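Side-chain contact in DELTA1-pyrroline-2-carboxylate reductase (Thermococcus litoralis DSM 5473, PDB 6T3E), which reduces delta1-pyrroline-2-carboxylate to L-proline using NADH (nicotinamide adenine dinucleotide), as a member of the ornithine cyclodeaminase/mu-crystallin family: residues V266-K270 / E271-N275. Residues are numbered along the deposited sequence; the frame is centred on the assembly and turned at random.
Sequences VVDSK and EGVLN
A chi1 of 98°, off the staggered positions, sets the Ser269 hydroxyl beside the backbone of Gly272 in the first turn of helix 270-276. Its OG accepts the Gly272 N-H at 2.9 Å, in a somewhat bent bond (149° at the hydrogen). Ser269 is thus the N-cap, and its carbonyl starts the helical pattern: Val273 N reaches Ser269 O at 2.9 Å, and Leu274 N follows to Lys270 O at 3.0 Å. Glu297, on the neighbouring strand 294-297, takes the N-H of Lys270 through OE1, so a second acceptor serves this helix start. Without the hydroxyl, as with an alanine here, the Gly272 N-H would probably lose its side-chain cap, while the carbonyl bond to Val273 N could remain.

Val273 turns back toward the end of strand 264-267. Its CG2, anti to the carbonyl carbon, lies 3.8 Å from Val267 CB, while CG1 meets Val267 CG1 at 4.0 Å, the two branched side chains crossing at a slant. The same CG2 approaches Asp268 OD2, an oxygen whose hydrogen bond comes from Val321 N, in a loop that also lines the proline pocket. Leu274 runs alongside Lys270, with CD1 4.0 Å from Lys270 CG. Asn275 ND2 donates to Glu271 O at 2.7 Å, in the carbonyl plane on a lone pair.

The strand-to-helix turn therefore sets an apolar contact between Val267 and Val273 beside two polar groups near the bound proline and NADH: a serine hydroxyl that satisfies a buried N-H, and an aspartate carboxylate probably stabilised by the Val321 N-H.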
loop_
_atom_site.group_PDB
_atom_site.type_symbol
_atom_site.label_atom_id
_atom_site.label_comp_id
_atom_site.label_asym_id
_atom_site.label_seq_id
_atom_site.Cartn_x
_atom_site.Cartn_y
_atom_site.Cartn_z
ATOM N N VAL B 266 -21.439 9.221 -14.795
ATOM C CA VAL B 266 -20.632 8.009 -14.895
ATOM C C VAL B 266 -19.405 8.191 -14.012
ATOM O O VAL B 266 -18.764 9.247 -14.041
ATOM C CB VAL B 266 -20.227 7.693 -16.350
ATOM C CG1 VAL B 266 -19.250 6.528 -16.389
ATOM C CG2 VAL B 266 -21.456 7.378 -17.193
ATOM N N VAL B 267 -19.081 7.161 -13.231
ATOM C CA VAL B 267 -17.978 7.207 -12.283
ATOM C C VAL B 267 -16.943 6.167 -12.684
ATOM O O VAL B 267 -17.268 5.161 -13.322
ATOM C CB VAL B 267 -18.462 6.960 -10.839
ATOM C CG1 VAL B 267 -19.510 8.001 -10.448
ATOM C CG2 VAL B 267 -19.008 5.558 -10.699
ATOM N N ASP B 268 -15.681 6.420 -12.322
ATOM C CA ASP B 268 -14.646 5.422 -12.579
ATOM C C ASP B 268 -14.899 4.166 -11.759
ATOM O O ASP B 268 -14.830 3.049 -12.277
ATOM C CB ASP B 268 -13.250 6.007 -12.300
ATOM C CG ASP B 268 -13.112 6.587 -10.912
ATOM O OD1 ASP B 268 -12.346 6.031 -10.097
ATOM O OD2 ASP B 268 -13.777 7.606 -10.629
ATOM N N SER B 269 -15.270 4.331 -10.500
ATOM C CA SER B 269 -15.682 3.205 -9.685
ATOM C C SER B 269 -16.611 3.742 -8.607
ATOM O O SER B 269 -16.382 4.839 -8.076
ATOM C CB SER B 269 -14.475 2.462 -9.090
ATOM O OG SER B 269 -14.201 2.843 -7.752
ATOM N N LYS B 270 -17.697 3.000 -8.355
ATOM C CA LYS B 270 -18.654 3.409 -7.334
ATOM C C LYS B 270 -18.008 3.388 -5.957
ATOM O O LYS B 270 -18.163 4.331 -5.168
ATOM C CB LYS B 270 -19.878 2.496 -7.361
ATOM C CG LYS B 270 -21.124 3.157 -7.888
ATOM C CD LYS B 270 -22.349 2.225 -7.832
ATOM C CE LYS B 270 -22.425 1.273 -9.038
ATOM N NZ LYS B 270 -23.688 0.460 -9.091
ATOM N N GLU B 271 -17.222 2.347 -5.681
ATOM C CA GLU B 271 -16.590 2.229 -4.377
ATOM C C GLU B 271 -15.649 3.395 -4.126
ATOM O O GLU B 271 -15.618 3.948 -3.023
ATOM C CB GLU B 271 -15.845 0.898 -4.288
ATOM C CG GLU B 271 -15.578 0.429 -2.879
ATOM C CD GLU B 271 -14.836 -0.890 -2.846
ATOM O OE1 GLU B 271 -15.012 -1.652 -1.872
ATOM O OE2 GLU B 271 -14.067 -1.158 -3.795
ATOM N N GLY B 272 -14.903 3.807 -5.154
ATOM C CA GLY B 272 -13.964 4.899 -4.977
ATOM C C GLY B 272 -14.642 6.256 -4.896
ATOM O O GLY B 272 -14.405 7.026 -3.960
ATOM N N VAL B 273 -15.513 6.562 -5.859
ATOM C CA VAL B 273 -16.086 7.905 -5.908
ATOM C C VAL B 273 -16.930 8.167 -4.665
ATOM O O VAL B 273 -16.758 9.185 -3.985
ATOM C CB VAL B 273 -16.908 8.101 -7.197
ATOM C CG1 VAL B 273 -17.994 9.121 -6.965
ATOM C CG2 VAL B 273 -16.023 8.542 -8.362
ATOM N N LEU B 274 -17.798 7.214 -4.308
ATOM C CA LEU B 274 -18.700 7.383 -3.171
ATOM C C LEU B 274 -17.970 7.487 -1.838
ATOM O O LEU B 274 -18.549 7.987 -0.868
ATOM C CB LEU B 274 -19.685 6.217 -3.098
ATOM C CG LEU B 274 -20.799 6.173 -4.140
ATOM C CD1 LEU B 274 -21.408 4.778 -4.199
ATOM C CD2 LEU B 274 -21.843 7.188 -3.835
ATOM N N ASN B 275 -16.741 6.991 -1.753
ATOM C CA ASN B 275 -15.952 7.075 -0.533
ATOM C C ASN B 275 -14.972 8.242 -0.518
ATOM O O ASN B 275 -14.451 8.572 0.554
ATOM C CB ASN B 275 -15.167 5.777 -0.313
ATOM C CG ASN B 275 -16.010 4.680 0.312
ATOM O OD1 ASN B 275 -16.122 4.578 1.538
ATOM N ND2 ASN B 275 -16.604 3.846 -0.534
#